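Local coordinates for protein putative rRNA methylase (Clostridium thermocellum ATCC 27405, PDB 3EEY) that binds S-adenosylmethionine and is probably a methyltransferase that uses it as methyl donor, putatively acting on ribosomal RNA, at residues A[48-54]-A[75-81]; A[26-30]-A[83-87]; A[95-101]-A[134-140]; A[16-22]-A[39-45]. All blocks are in the same frame, centred on the assembly; numbering follows the deposited sequence. Where two conformers were deposited one is given.

Contact 1. Residues A[48-54]-A[75-81]; sequences GRVFGFD and RVTLIKD. With SAM (S-adenosylmethionine), chain K.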
# COMPACT_ATOMS: atom_id res chain seq x y z
N GLY A 48 -20.91 1.98 19.76
CA GLY A 48 -19.48 2.24 19.67
C GLY A 48 -19.09 3.58 20.25
O GLY A 48 -19.95 4.37 20.64
N ARG A 49 -17.79 3.83 20.31
CA ARG A 49 -17.26 5.07 20.88
C ARG A 49 -16.11 5.62 20.05
O ARG A 49 -15.21 4.89 19.67
CB ARG A 49 -16.86 4.83 22.35
CG ARG A 49 -16.15 6.00 23.06
CD ARG A 49 -16.99 7.28 23.17
NE ARG A 49 -18.35 7.02 23.64
CZ ARG A 49 -19.29 7.95 23.80
NH1 ARG A 49 -19.04 9.23 23.55
NH2 ARG A 49 -20.49 7.59 24.24
N VAL A 50 -16.16 6.92 19.76
CA VAL A 50 -15.09 7.63 19.09
C VAL A 50 -14.52 8.71 20.02
O VAL A 50 -15.25 9.56 20.51
CB VAL A 50 -15.61 8.34 17.80
CG1 VAL A 50 -14.45 9.02 17.05
CG2 VAL A 50 -16.35 7.37 16.90
N PHE A 51 -13.21 8.66 20.25
CA PHE A 51 -12.52 9.74 20.95
C PHE A 51 -11.87 10.65 19.92
O PHE A 51 -11.14 10.19 19.04
CB PHE A 51 -11.47 9.18 21.92
CG PHE A 51 -12.05 8.51 23.13
CD1 PHE A 51 -12.42 9.25 24.24
CD2 PHE A 51 -12.23 7.12 23.16
CE1 PHE A 51 -12.96 8.63 25.37
CE2 PHE A 51 -12.76 6.49 24.28
CZ PHE A 51 -13.13 7.25 25.39
N GLY A 52 -12.17 11.93 20.02
CA GLY A 52 -11.59 12.93 19.12
C GLY A 52 -10.73 13.94 19.85
O GLY A 52 -11.07 14.36 20.95
N PHE A 53 -9.62 14.32 19.23
CA PHE A 53 -8.64 15.20 19.85
C PHE A 53 -8.27 16.33 18.92
O PHE A 53 -8.08 16.11 17.72
CB PHE A 53 -7.35 14.42 20.18
CG PHE A 53 -7.49 13.45 21.31
CD1 PHE A 53 -7.26 13.85 22.63
CD2 PHE A 53 -7.82 12.12 21.06
CE1 PHE A 53 -7.39 12.94 23.68
CE2 PHE A 53 -7.95 11.22 22.11
CZ PHE A 53 -7.75 11.63 23.42
N ASP A 54 -8.15 17.53 19.47
CA ASP A 54 -7.50 18.66 18.81
C ASP A 54 -7.09 19.69 19.85
O ASP A 54 -7.60 19.70 20.97
CB ASP A 54 -8.41 19.29 17.75
CG ASP A 54 -7.63 19.83 16.56
OD1 ASP A 54 -6.83 20.78 16.73
OD2 ASP A 54 -7.83 19.32 15.44
N ARG A 75 -22.18 9.28 20.08
CA ARG A 75 -21.11 8.35 20.39
C ARG A 75 -19.72 8.91 20.30
O ARG A 75 -18.78 8.19 20.36
CB ARG A 75 -21.20 7.11 19.54
CG ARG A 75 -22.29 6.18 19.94
CD ARG A 75 -22.58 6.30 21.41
NE ARG A 75 -22.02 5.19 22.14
CZ ARG A 75 -22.36 4.87 23.36
NH1 ARG A 75 -21.79 3.84 23.94
NH2 ARG A 75 -23.25 5.59 24.01
N VAL A 76 -19.60 10.21 20.18
CA VAL A 76 -18.29 10.87 20.11
C VAL A 76 -17.94 11.68 21.37
O VAL A 76 -18.72 12.52 21.81
CB VAL A 76 -18.19 11.78 18.85
CG1 VAL A 76 -16.79 12.37 18.71
CG2 VAL A 76 -18.56 11.01 17.59
N THR A 77 -16.76 11.42 21.93
CA THR A 77 -16.21 12.24 23.02
C THR A 77 -15.10 13.14 22.48
O THR A 77 -14.01 12.68 22.13
CB THR A 77 -15.66 11.35 24.16
OG1 THR A 77 -16.67 10.44 24.60
CG2 THR A 77 -15.20 12.19 25.33
N LEU A 78 -15.38 14.44 22.40
CA LEU A 78 -14.41 15.41 21.90
C LEU A 78 -13.61 16.01 23.04
O LEU A 78 -14.18 16.50 24.03
CB LEU A 78 -15.10 16.52 21.10
CG LEU A 78 -15.73 16.13 19.75
CD1 LEU A 78 -16.43 17.32 19.13
CD2 LEU A 78 -14.69 15.56 18.80
N ILE A 79 -12.29 15.97 22.90
CA ILE A 79 -11.36 16.38 23.95
C ILE A 79 -10.44 17.47 23.41
O ILE A 79 -9.79 17.28 22.38
CB ILE A 79 -10.54 15.17 24.46
CG1 ILE A 79 -11.45 14.19 25.21
CG2 ILE A 79 -9.41 15.61 25.35
CD1 ILE A 79 -11.10 12.74 25.02
N LYS A 80 -10.43 18.62 24.08
CA LYS A 80 -9.52 19.69 23.70
C LYS A 80 -8.19 19.52 24.45
O LYS A 80 -7.89 20.23 25.42
CB LYS A 80 -10.13 21.07 23.94
CG LYS A 80 -9.40 22.19 23.19
CD LYS A 80 -9.29 23.44 24.03
CE LYS A 80 -8.27 24.40 23.46
NZ LYS A 80 -8.05 25.58 24.34
N ASP A 81 -7.42 18.54 23.99
CA ASP A 81 -6.07 18.30 24.50
C ASP A 81 -5.25 17.69 23.36
O ASP A 81 -5.80 17.23 22.36
CB ASP A 81 -6.12 17.34 25.70
CG ASP A 81 -4.88 17.44 26.59
OD1 ASP A 81 -3.94 18.21 26.28
OD2 ASP A 81 -4.86 16.73 27.62
N SAM K . -8.64 14.83 9.87
CA SAM K . -8.74 16.32 9.80
C SAM K . -9.96 16.77 8.99
O SAM K . -10.05 17.91 8.51
OXT SAM K . -10.90 16.00 8.81
CB SAM K . -7.44 16.92 9.28
CG SAM K . -6.41 17.12 10.38
SD SAM K . -5.35 18.57 10.13
CE SAM K . -4.30 17.98 8.77
C5' SAM K . -4.27 18.45 11.58
C4' SAM K . -5.04 18.80 12.86
O4' SAM K . -4.36 18.35 14.01
C3' SAM K . -5.24 20.31 13.01
O3' SAM K . -6.61 20.56 13.24
C2' SAM K . -4.41 20.69 14.22
O2' SAM K . -4.98 21.74 14.98
C1' SAM K . -4.38 19.37 14.99
N9 SAM K . -3.24 19.25 15.92
C8 SAM K . -2.02 19.88 15.87
N7 SAM K . -1.28 19.46 16.93
C5 SAM K . -2.02 18.58 17.64
C6 SAM K . -1.78 17.85 18.81
N6 SAM K . -0.62 17.93 19.46
N1 SAM K . -2.77 17.03 19.29
C2 SAM K . -3.99 16.91 18.66
N3 SAM K . -4.22 17.62 17.51
C4 SAM K . -3.25 18.44 17.02
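Asp54 holds both ribose hydroxyls of S-adenosylmethionine: SAM O2' donates to Asp54 OD1 (2.7 Å) and SAM O3' to Asp54 OD2 (2.8 Å). Behind it runs a parallel ladder with alternating register: Val50 N to Arg75 O (3.0 Å), Thr77 N to Val50 O (2.8 Å), Gly52 N to Thr77 O (2.9 Å) and Ile79 N to Gly52 O (2.8 Å), fading into a weak bond from Asp54 N to Ile79 O (3.3 Å). At the other end Arg75 NE reaches Gly48 O (2.7 Å), Arg49 NH1 bonds weakly to Thr77 OG1 (2.9 Å), and Arg49 NH2 lies 3.4 Å from Arg75 NH2 despite like charge. Phe51 and Phe53 pack on Ile79, with Phe53 CE1 3.7 Å from Ile79 CG2; on the other face Val50 meets Val76, and a CB on Gly52 would clash with Leu78 CD2. Helix 57-69 completes this beta-alpha-beta unit. An acidic residue at the C-terminal end of the second strand, gripping the ribose, is the hallmark of Rossmann-like methyltransferases; the ladder leads up to this carboxylate, which also accepts from Gly32 N and Gln56 N.

Contact 2. Residues A[26-30]-A[83-87]; sequences VVDAT and HQNMD. With SAM (S-adenosylmethionine), chain K.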
# COMPACT_ATOMS: atom_id res chain seq x y z
N VAL A 26 -12.70 3.60 18.84
CA VAL A 26 -11.75 4.13 17.88
C VAL A 26 -11.34 5.55 18.27
O VAL A 26 -12.00 6.17 19.10
CB VAL A 26 -12.29 4.09 16.41
CG1 VAL A 26 -12.60 2.67 15.97
CG2 VAL A 26 -13.54 4.97 16.26
N VAL A 27 -10.24 6.04 17.70
CA VAL A 27 -9.72 7.38 18.00
C VAL A 27 -9.44 8.17 16.72
O VAL A 27 -8.83 7.65 15.79
CB VAL A 27 -8.40 7.34 18.86
CG1 VAL A 27 -8.02 8.73 19.34
CG2 VAL A 27 -8.52 6.41 20.05
N ASP A 28 -9.90 9.42 16.68
CA ASP A 28 -9.44 10.39 15.70
C ASP A 28 -8.47 11.28 16.46
O ASP A 28 -8.88 12.10 17.27
CB ASP A 28 -10.62 11.18 15.13
CG ASP A 28 -10.22 12.10 13.98
OD1 ASP A 28 -9.01 12.26 13.71
OD2 ASP A 28 -11.12 12.68 13.34
N ALA A 29 -7.18 11.11 16.19
CA ALA A 29 -6.15 11.83 16.93
C ALA A 29 -5.93 13.26 16.45
O ALA A 29 -5.25 14.04 17.11
CB ALA A 29 -4.85 11.05 16.91
N THR A 30 -6.50 13.60 15.30
CA THR A 30 -6.33 14.91 14.69
C THR A 30 -7.66 15.33 14.09
O THR A 30 -7.90 15.15 12.90
CB THR A 30 -5.25 14.90 13.56
OG1 THR A 30 -5.46 13.77 12.71
CG2 THR A 30 -3.83 14.80 14.13
N HIS A 83 -3.01 14.99 21.34
CA HIS A 83 -3.11 13.54 21.16
C HIS A 83 -2.02 12.78 21.89
O HIS A 83 -2.18 11.60 22.19
CB HIS A 83 -3.16 13.14 19.67
CG HIS A 83 -2.18 13.86 18.78
ND1 HIS A 83 -2.50 14.25 17.50
CD2 HIS A 83 -0.90 14.25 18.99
CE1 HIS A 83 -1.45 14.85 16.95
NE2 HIS A 83 -0.47 14.87 17.83
N GLN A 84 -0.91 13.46 22.18
CA GLN A 84 0.16 12.91 23.03
C GLN A 84 -0.32 12.55 24.44
O GLN A 84 0.33 11.77 25.14
CB GLN A 84 1.36 13.87 23.10
CG GLN A 84 1.12 15.18 23.84
CD GLN A 84 0.62 16.30 22.94
OE1 GLN A 84 0.03 16.05 21.88
NE2 GLN A 84 0.84 17.53 23.36
N ASN A 85 -1.47 13.09 24.84
CA ASN A 85 -2.05 12.84 26.16
C ASN A 85 -3.27 11.92 26.12
O ASN A 85 -4.07 11.93 27.06
CB ASN A 85 -2.45 14.17 26.83
CG ASN A 85 -1.28 15.12 27.00
OD1 ASN A 85 -0.21 14.74 27.47
ND2 ASN A 85 -1.50 16.38 26.65
N MET A 86 -3.40 11.14 25.05
CA MET A 86 -4.60 10.32 24.82
C MET A 86 -4.82 9.23 25.87
O MET A 86 -5.95 8.78 26.09
CB MET A 86 -4.67 9.76 23.37
CG MET A 86 -3.79 8.55 23.04
SD MET A 86 -4.11 7.73 21.45
CE MET A 86 -3.78 9.08 20.32
N ASP A 87 -3.74 8.83 26.54
CA ASP A 87 -3.78 7.80 27.58
C ASP A 87 -4.45 8.25 28.88
O ASP A 87 -4.87 7.43 29.70
CB ASP A 87 -2.36 7.27 27.87
CG ASP A 87 -1.40 8.37 28.29
OD1 ASP A 87 -1.50 9.51 27.80
OD2 ASP A 87 -0.51 8.08 29.12
N SAM K . -8.64 14.83 9.87
CA SAM K . -8.74 16.32 9.80
C SAM K . -9.96 16.77 8.99
O SAM K . -10.05 17.91 8.51
OXT SAM K . -10.90 16.00 8.81
CB SAM K . -7.44 16.92 9.28
CG SAM K . -6.41 17.12 10.38
SD SAM K . -5.35 18.57 10.13
CE SAM K . -4.30 17.98 8.77
C5' SAM K . -4.27 18.45 11.58
C4' SAM K . -5.04 18.80 12.86
O4' SAM K . -4.36 18.35 14.01
C3' SAM K . -5.24 20.31 13.01
O3' SAM K . -6.61 20.56 13.24
C2' SAM K . -4.41 20.69 14.22
O2' SAM K . -4.98 21.74 14.98
C1' SAM K . -4.38 19.37 14.99
N9 SAM K . -3.24 19.25 15.92
C8 SAM K . -2.02 19.88 15.87
N7 SAM K . -1.28 19.46 16.93
C5 SAM K . -2.02 18.58 17.64
C6 SAM K . -1.78 17.85 18.81
N6 SAM K . -0.62 17.93 19.46
N1 SAM K . -2.77 17.03 19.29
C2 SAM K . -3.99 16.91 18.66
N3 SAM K . -4.22 17.62 17.51
C4 SAM K . -3.25 18.44 17.02
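One hydrogen bond joins the segments directly: His83 ND1 donates to Ala29 O (2.8 Å, N-H...O angle 151°), so the imidazole is protonated on ND1 and lies with its edge to the carbonyl. A second polar link is local, Thr30 N to Asp28 OD1 (3.3 Å), which closes an Asx turn where strand 25-28 gives way to the loop. Thr30 OG1 is engaged by Asn100 N of the adjoining strand.

Bonds to the cofactor come from both sides. Thr30 O accepts from the amino group, SAM N (3.1 Å), while His83 N donates to SAM N1 (2.9 Å, 161°) and Gln84 OE1 accepts from SAM N6 (3.1 Å, 171°). This last pair reads the Watson-Crick edge of adenine, and SAM C2 also lies over one face of the His83 ring. The loop after the first strand of a Rossmann-like methyltransferase thus serves the methionine end, and the 3-10 segment 83-87, following strand 76-79, serves the base.

Van der Waals contacts fill the space between. Ala29 CB lies 3.9 Å from His83 CB, and Met86 CE sits 4.1 Å from Ala29 CB and 4.4 Å from Val27 CG1. Thr30 CG2 approaches the ring edge at His83 ND1 (3.7 Å). Phe53 and Phe99, on the two strands flanking 25-28, extend this packing to Met86 and His83 respectively.

Contact 3. Residues A[95-101]-A[134-140]; sequences KAVMFNL and IITVVIY. With SAM (S-adenosylmethionine), chain K.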
# COMPACT_ATOMS: atom_id res chain seq x y z
N LYS A 95 -9.57 -0.18 18.69
CA LYS A 95 -9.45 -0.93 17.45
C LYS A 95 -8.63 -0.16 16.41
O LYS A 95 -7.85 -0.76 15.67
CB LYS A 95 -10.82 -1.29 16.88
CG LYS A 95 -10.82 -2.37 15.81
CD LYS A 95 -10.42 -3.73 16.36
CE LYS A 95 -10.95 -4.87 15.52
NZ LYS A 95 -12.44 -4.99 15.62
N ALA A 96 -8.81 1.16 16.36
CA ALA A 96 -8.17 1.97 15.34
C ALA A 96 -7.87 3.38 15.81
O ALA A 96 -8.56 3.90 16.68
CB ALA A 96 -9.00 2.00 14.08
N VAL A 97 -6.82 3.98 15.25
CA VAL A 97 -6.48 5.38 15.49
C VAL A 97 -6.13 6.01 14.15
O VAL A 97 -5.39 5.44 13.36
CB VAL A 97 -5.28 5.55 16.48
CG1 VAL A 97 -5.15 7.00 16.93
CG2 VAL A 97 -5.44 4.67 17.70
N MET A 98 -6.68 7.19 13.88
CA MET A 98 -6.38 7.90 12.65
C MET A 98 -5.55 9.16 12.94
O MET A 98 -5.93 9.98 13.77
CB MET A 98 -7.65 8.24 11.86
CG MET A 98 -8.50 7.04 11.40
SD MET A 98 -9.96 7.49 10.41
CE MET A 98 -9.32 7.60 8.77
N PHE A 99 -4.41 9.27 12.26
CA PHE A 99 -3.60 10.50 12.28
C PHE A 99 -3.62 11.14 10.91
O PHE A 99 -3.43 10.48 9.89
CB PHE A 99 -2.15 10.19 12.65
CG PHE A 99 -1.94 9.89 14.09
CD1 PHE A 99 -1.59 10.89 14.98
CD2 PHE A 99 -2.07 8.59 14.56
CE1 PHE A 99 -1.39 10.61 16.32
CE2 PHE A 99 -1.87 8.30 15.89
CZ PHE A 99 -1.54 9.30 16.77
N ASN A 100 -3.83 12.45 10.91
CA ASN A 100 -3.75 13.24 9.69
C ASN A 100 -2.83 14.42 9.97
O ASN A 100 -3.22 15.37 10.64
CB ASN A 100 -5.16 13.69 9.31
CG ASN A 100 -5.35 13.83 7.83
OD1 ASN A 100 -5.00 14.85 7.25
ND2 ASN A 100 -5.92 12.80 7.21
N LEU A 101 -1.60 14.35 9.48
CA LEU A 101 -0.53 15.24 9.94
C LEU A 101 -0.37 16.50 9.10
O LEU A 101 -0.23 16.43 7.89
CB LEU A 101 0.81 14.49 9.99
CG LEU A 101 0.91 13.23 10.85
CD1 LEU A 101 2.37 12.80 10.88
CD2 LEU A 101 0.40 13.50 12.24
N ILE A 134 -5.41 -1.24 14.11
CA ILE A 134 -4.68 -0.47 13.08
C ILE A 134 -4.54 1.00 13.42
O ILE A 134 -5.42 1.60 14.00
CB ILE A 134 -5.30 -0.69 11.66
CG1 ILE A 134 -4.40 -0.12 10.56
CG2 ILE A 134 -6.71 -0.06 11.54
CD1 ILE A 134 -4.04 -1.09 9.48
N ILE A 135 -3.39 1.58 13.09
CA ILE A 135 -3.21 3.02 13.08
C ILE A 135 -2.94 3.40 11.64
O ILE A 135 -2.10 2.78 10.99
CB ILE A 135 -2.02 3.48 13.96
CG1 ILE A 135 -2.27 3.12 15.43
CG2 ILE A 135 -1.76 5.00 13.82
CD1 ILE A 135 -1.01 2.91 16.24
N THR A 136 -3.66 4.40 11.13
CA THR A 136 -3.30 5.00 9.84
C THR A 136 -2.75 6.41 10.06
O THR A 136 -3.25 7.15 10.89
CB THR A 136 -4.49 5.03 8.86
OG1 THR A 136 -5.52 5.87 9.40
CG2 THR A 136 -5.05 3.63 8.63
N VAL A 137 -1.68 6.74 9.34
CA VAL A 137 -1.04 8.05 9.42
C VAL A 137 -0.91 8.61 8.00
O VAL A 137 -0.14 8.10 7.18
CB VAL A 137 0.38 7.96 10.07
CG1 VAL A 137 0.93 9.34 10.39
CG2 VAL A 137 0.34 7.11 11.33
N VAL A 138 -1.71 9.63 7.68
CA VAL A 138 -1.54 10.35 6.43
C VAL A 138 -0.57 11.50 6.70
O VAL A 138 -0.85 12.38 7.51
CB VAL A 138 -2.88 10.85 5.83
CG1 VAL A 138 -2.66 11.52 4.49
CG2 VAL A 138 -3.85 9.69 5.66
N ILE A 139 0.59 11.48 6.06
CA ILE A 139 1.63 12.47 6.29
C ILE A 139 1.65 13.48 5.15
O ILE A 139 1.91 13.13 4.01
CB ILE A 139 3.04 11.82 6.42
CG1 ILE A 139 3.07 10.80 7.56
CG2 ILE A 139 4.11 12.90 6.64
CD1 ILE A 139 4.32 9.91 7.59
N TYR A 140 1.34 14.73 5.48
CA TYR A 140 1.50 15.84 4.55
C TYR A 140 2.78 16.56 4.86
O TYR A 140 3.17 16.69 6.02
CB TYR A 140 0.36 16.83 4.66
CG TYR A 140 -0.99 16.28 4.30
CD1 TYR A 140 -1.56 16.53 3.06
CD2 TYR A 140 -1.73 15.53 5.22
CE1 TYR A 140 -2.82 16.03 2.73
CE2 TYR A 140 -2.98 15.03 4.90
CZ TYR A 140 -3.52 15.28 3.66
OH TYR A 140 -4.77 14.79 3.34
N SAM K . -8.64 14.83 9.87
CA SAM K . -8.74 16.32 9.80
C SAM K . -9.96 16.77 8.99
O SAM K . -10.05 17.91 8.51
OXT SAM K . -10.90 16.00 8.81
CB SAM K . -7.44 16.92 9.28
CG SAM K . -6.41 17.12 10.38
SD SAM K . -5.35 18.57 10.13
CE SAM K . -4.30 17.98 8.77
C5' SAM K . -4.27 18.45 11.58
C4' SAM K . -5.04 18.80 12.86
O4' SAM K . -4.36 18.35 14.01
C3' SAM K . -5.24 20.31 13.01
O3' SAM K . -6.61 20.56 13.24
C2' SAM K . -4.41 20.69 14.22
O2' SAM K . -4.98 21.74 14.98
C1' SAM K . -4.38 19.37 14.99
N9 SAM K . -3.24 19.25 15.92
C8 SAM K . -2.02 19.88 15.87
N7 SAM K . -1.28 19.46 16.93
C5 SAM K . -2.02 18.58 17.64
C6 SAM K . -1.78 17.85 18.81
N6 SAM K . -0.62 17.93 19.46
N1 SAM K . -2.77 17.03 19.29
C2 SAM K . -3.99 16.91 18.66
N3 SAM K . -4.22 17.62 17.51
C4 SAM K . -3.25 18.44 17.02
O HOH W 1 -5.41 8.56 9.06
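Leu101 has the largest area covered here, 89 Å². Its CD1 touches Val137 CG1 (3.8 Å) and Ile139 CG1 (3.9 Å), while its backbone N binds Val138 O (2.9 Å) and its O takes a weak bond from Tyr140 N (3.3 Å). Phe99 comes next with 66 Å²: CD2 meets Ile135 CG2 at the ring edge (3.7 Å), CB meets Val137 CG1 (3.9 Å), and the backbone bonds twice, Phe99 N to Thr136 O (2.8 Å) and Val138 N to Phe99 O (2.9 Å). A water donates to Phe99 O (2.9 Å) and is hydrogen-bonded to Thr136 OG1 (2.7 Å). The ladder continues back to Ile134 N on Lys95 O (2.9 Å); with axes 8° apart and 4.7 Å at closest approach, the strands run nearly parallel. Asn100 O lies 3.4 Å from the methyl carbon, SAM CE, so this strand ends at the cofactor. Both strands are central in the Rossmann-like sheet, between 25-28 and the antiparallel 181-187. Helix 115-128, which links them, covers the face of Val97, Phe99 and Ile135; helices 8-19 and 35-44 pack on the other, against Ala96, Met98 and Asn100, where Ile134 also meets Ile5 of the second subunit.

Contact 4. Residues A[16-22]-A[39-45]; sequences IKMFVKE and FLASLVG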
# COMPACT_ATOMS: atom_id res chain seq x y z
N ILE A 16 -9.24 1.51 7.24
CA ILE A 16 -10.04 1.62 8.46
C ILE A 16 -11.33 0.79 8.35
O ILE A 16 -11.68 0.08 9.29
CB ILE A 16 -10.31 3.12 8.86
CG1 ILE A 16 -9.02 3.84 9.31
CG2 ILE A 16 -11.34 3.23 9.95
CD1 ILE A 16 -8.32 3.29 10.55
N LYS A 17 -12.00 0.87 7.20
CA LYS A 17 -13.18 0.05 6.90
C LYS A 17 -12.93 -1.46 7.02
O LYS A 17 -13.82 -2.19 7.46
CB LYS A 17 -13.71 0.37 5.49
CG LYS A 17 -14.74 1.49 5.41
CD LYS A 17 -14.67 2.23 4.08
CE LYS A 17 -14.68 1.31 2.86
NZ LYS A 17 -15.94 1.41 2.06
N MET A 18 -11.73 -1.92 6.64
CA MET A 18 -11.29 -3.32 6.78
C MET A 18 -11.27 -3.81 8.22
O MET A 18 -11.53 -4.97 8.50
CB MET A 18 -9.86 -3.50 6.25
CG MET A 18 -9.69 -3.73 4.75
SD MET A 18 -7.92 -3.67 4.29
CE MET A 18 -7.34 -5.28 4.83
N PHE A 19 -10.94 -2.90 9.14
CA PHE A 19 -10.62 -3.29 10.51
C PHE A 19 -11.71 -2.94 11.52
O PHE A 19 -11.90 -3.64 12.50
CB PHE A 19 -9.31 -2.62 10.93
CG PHE A 19 -8.09 -3.31 10.42
CD1 PHE A 19 -7.37 -4.15 11.26
CD2 PHE A 19 -7.62 -3.10 9.13
CE1 PHE A 19 -6.22 -4.80 10.81
CE2 PHE A 19 -6.48 -3.74 8.67
CZ PHE A 19 -5.78 -4.59 9.51
N VAL A 20 -12.42 -1.84 11.28
CA VAL A 20 -13.40 -1.34 12.24
C VAL A 20 -14.78 -1.94 11.99
O VAL A 20 -15.31 -1.85 10.88
CB VAL A 20 -13.47 0.21 12.21
CG1 VAL A 20 -14.57 0.75 13.12
CG2 VAL A 20 -12.14 0.79 12.62
N LYS A 21 -15.32 -2.58 13.02
CA LYS A 21 -16.70 -3.05 12.99
C LYS A 21 -17.54 -2.28 14.02
O LYS A 21 -17.02 -1.44 14.75
CB LYS A 21 -16.79 -4.58 13.20
CG LYS A 21 -16.29 -5.11 14.54
CD LYS A 21 -16.57 -6.60 14.67
CE LYS A 21 -16.18 -7.13 16.04
NZ LYS A 21 -16.65 -8.54 16.25
N GLU A 22 -18.84 -2.57 14.05
CA GLU A 22 -19.75 -1.85 14.93
C GLU A 22 -19.58 -2.24 16.40
O GLU A 22 -19.42 -3.42 16.73
CB GLU A 22 -21.20 -2.04 14.48
CG GLU A 22 -21.43 -1.63 13.03
CD GLU A 22 -22.77 -0.98 12.79
OE1 GLU A 22 -23.78 -1.46 13.36
OE2 GLU A 22 -22.82 0.00 12.03
N PHE A 39 -16.68 9.98 9.78
CA PHE A 39 -16.39 8.70 9.14
C PHE A 39 -16.25 7.55 10.16
O PHE A 39 -16.85 6.49 9.98
CB PHE A 39 -15.12 8.83 8.28
CG PHE A 39 -14.53 7.52 7.86
CD1 PHE A 39 -15.17 6.72 6.94
CD2 PHE A 39 -13.31 7.09 8.38
CE1 PHE A 39 -14.62 5.50 6.54
CE2 PHE A 39 -12.76 5.89 7.99
CZ PHE A 39 -13.42 5.09 7.07
N LEU A 40 -15.47 7.78 11.21
CA LEU A 40 -15.31 6.80 12.29
C LEU A 40 -16.61 6.54 13.06
O LEU A 40 -16.91 5.40 13.43
CB LEU A 40 -14.20 7.23 13.25
CG LEU A 40 -12.75 7.06 12.81
CD1 LEU A 40 -11.81 7.81 13.75
CD2 LEU A 40 -12.34 5.60 12.70
N ALA A 41 -17.38 7.61 13.28
CA ALA A 41 -18.67 7.53 13.96
C ALA A 41 -19.71 6.68 13.22
O ALA A 41 -20.48 5.95 13.84
CB ALA A 41 -19.21 8.93 14.23
N SER A 42 -19.72 6.77 11.89
CA SER A 42 -20.66 6.02 11.07
C SER A 42 -20.33 4.53 11.01
O SER A 42 -21.23 3.70 10.90
CB SER A 42 -20.71 6.59 9.65
OG SER A 42 -19.49 6.34 8.98
N LEU A 43 -19.04 4.21 11.08
CA LEU A 43 -18.58 2.82 11.05
C LEU A 43 -18.87 2.09 12.35
O LEU A 43 -19.05 0.87 12.37
CB LEU A 43 -17.08 2.74 10.81
CG LEU A 43 -16.48 3.14 9.47
CD1 LEU A 43 -15.02 2.83 9.53
CD2 LEU A 43 -17.13 2.43 8.28
N VAL A 44 -18.89 2.85 13.43
CA VAL A 44 -18.85 2.29 14.76
C VAL A 44 -20.25 2.08 15.37
O VAL A 44 -20.43 1.26 16.27
CB VAL A 44 -17.89 3.12 15.64
CG1 VAL A 44 -18.63 4.13 16.52
CG2 VAL A 44 -17.03 2.23 16.43
N GLY A 45 -21.23 2.79 14.83
CA GLY A 45 -22.63 2.59 15.19
C GLY A 45 -23.03 3.17 16.53
O GLY A 45 -22.31 3.98 17.11
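The C-terminal parts of two helices approach at different depths. The CA atoms of Ile16 and Leu40 are 8.3 Å apart, a spacing filled by side chains, whereas those of Glu22 and Val44 come within 4.2 Å, backbone against backbone. Val20 N bonds to Ile16 O (2.9 Å) in the last part of helix 8-19, and residues 20-22 then run in extended conformation past the end of helix 35-44. Gly45 is the first residue to leave the helical conformation there, with a positive phi of 77°. A CA-H...O contact joins Glu22 CA to Val44 O (3.5 Å), and the backbone of Gly23 also bonds with Val44.

Leu43 has the most surface covered, 90 Å². Three side chains of 16-22 touch it: Ile16 CG2 on Leu43 CD1 (3.7 Å), Lys17 CG on Leu43 CD2 (3.9 Å) and Val20 CG1 on Leu43 CB (3.9 Å). Ile16 CG2 further meets Phe39 CE2 (3.6 Å) and Leu40 CD2 (3.8 Å), while Lys17 CD reaches the edge of the Phe39 ring at CE1 (4.1 Å). Beneath, Ile16, Val20 and Leu40 rest on strands of the central sheet, among them Ala96, Met98 and Val26; His13 stacks on Phe39.

No hydrogen bond or salt bridge crosses between the segments. The contact therefore rests mainly on aliphatic and aromatic packing, including the methylenes of Lys17, with the Glu22-Val44 backbone approach beside it; it sets two helices side by side on one face of the Rossmann-like sheet.

In the fold
From the N terminus, contact 4 comes first, bringing helix 8-19 onto helix 35-44 around strand 25-28. Contact 2 opens on that strand before contact 4 has closed, so the two cross; its long loop, ending at 83-87, encloses contact 1, the beta-alpha-beta closure of 48-54 on 75-81. Contact 3 follows in series, pairing 95-101 with 134-140. Strand 25-28 lies between 49-53 and 94-101, so contacts 1, 2 and 3 all reach one sheet, contact 2 through strand 25-28: Phe51 O is 2.8 Å from Asp28 N, and Val27 N is 2.9 Å from Ala96 O. These three all reach S-adenosylmethionine, whereas contact 4 packs over the sheet, Leu40 touching Val26 and Met98.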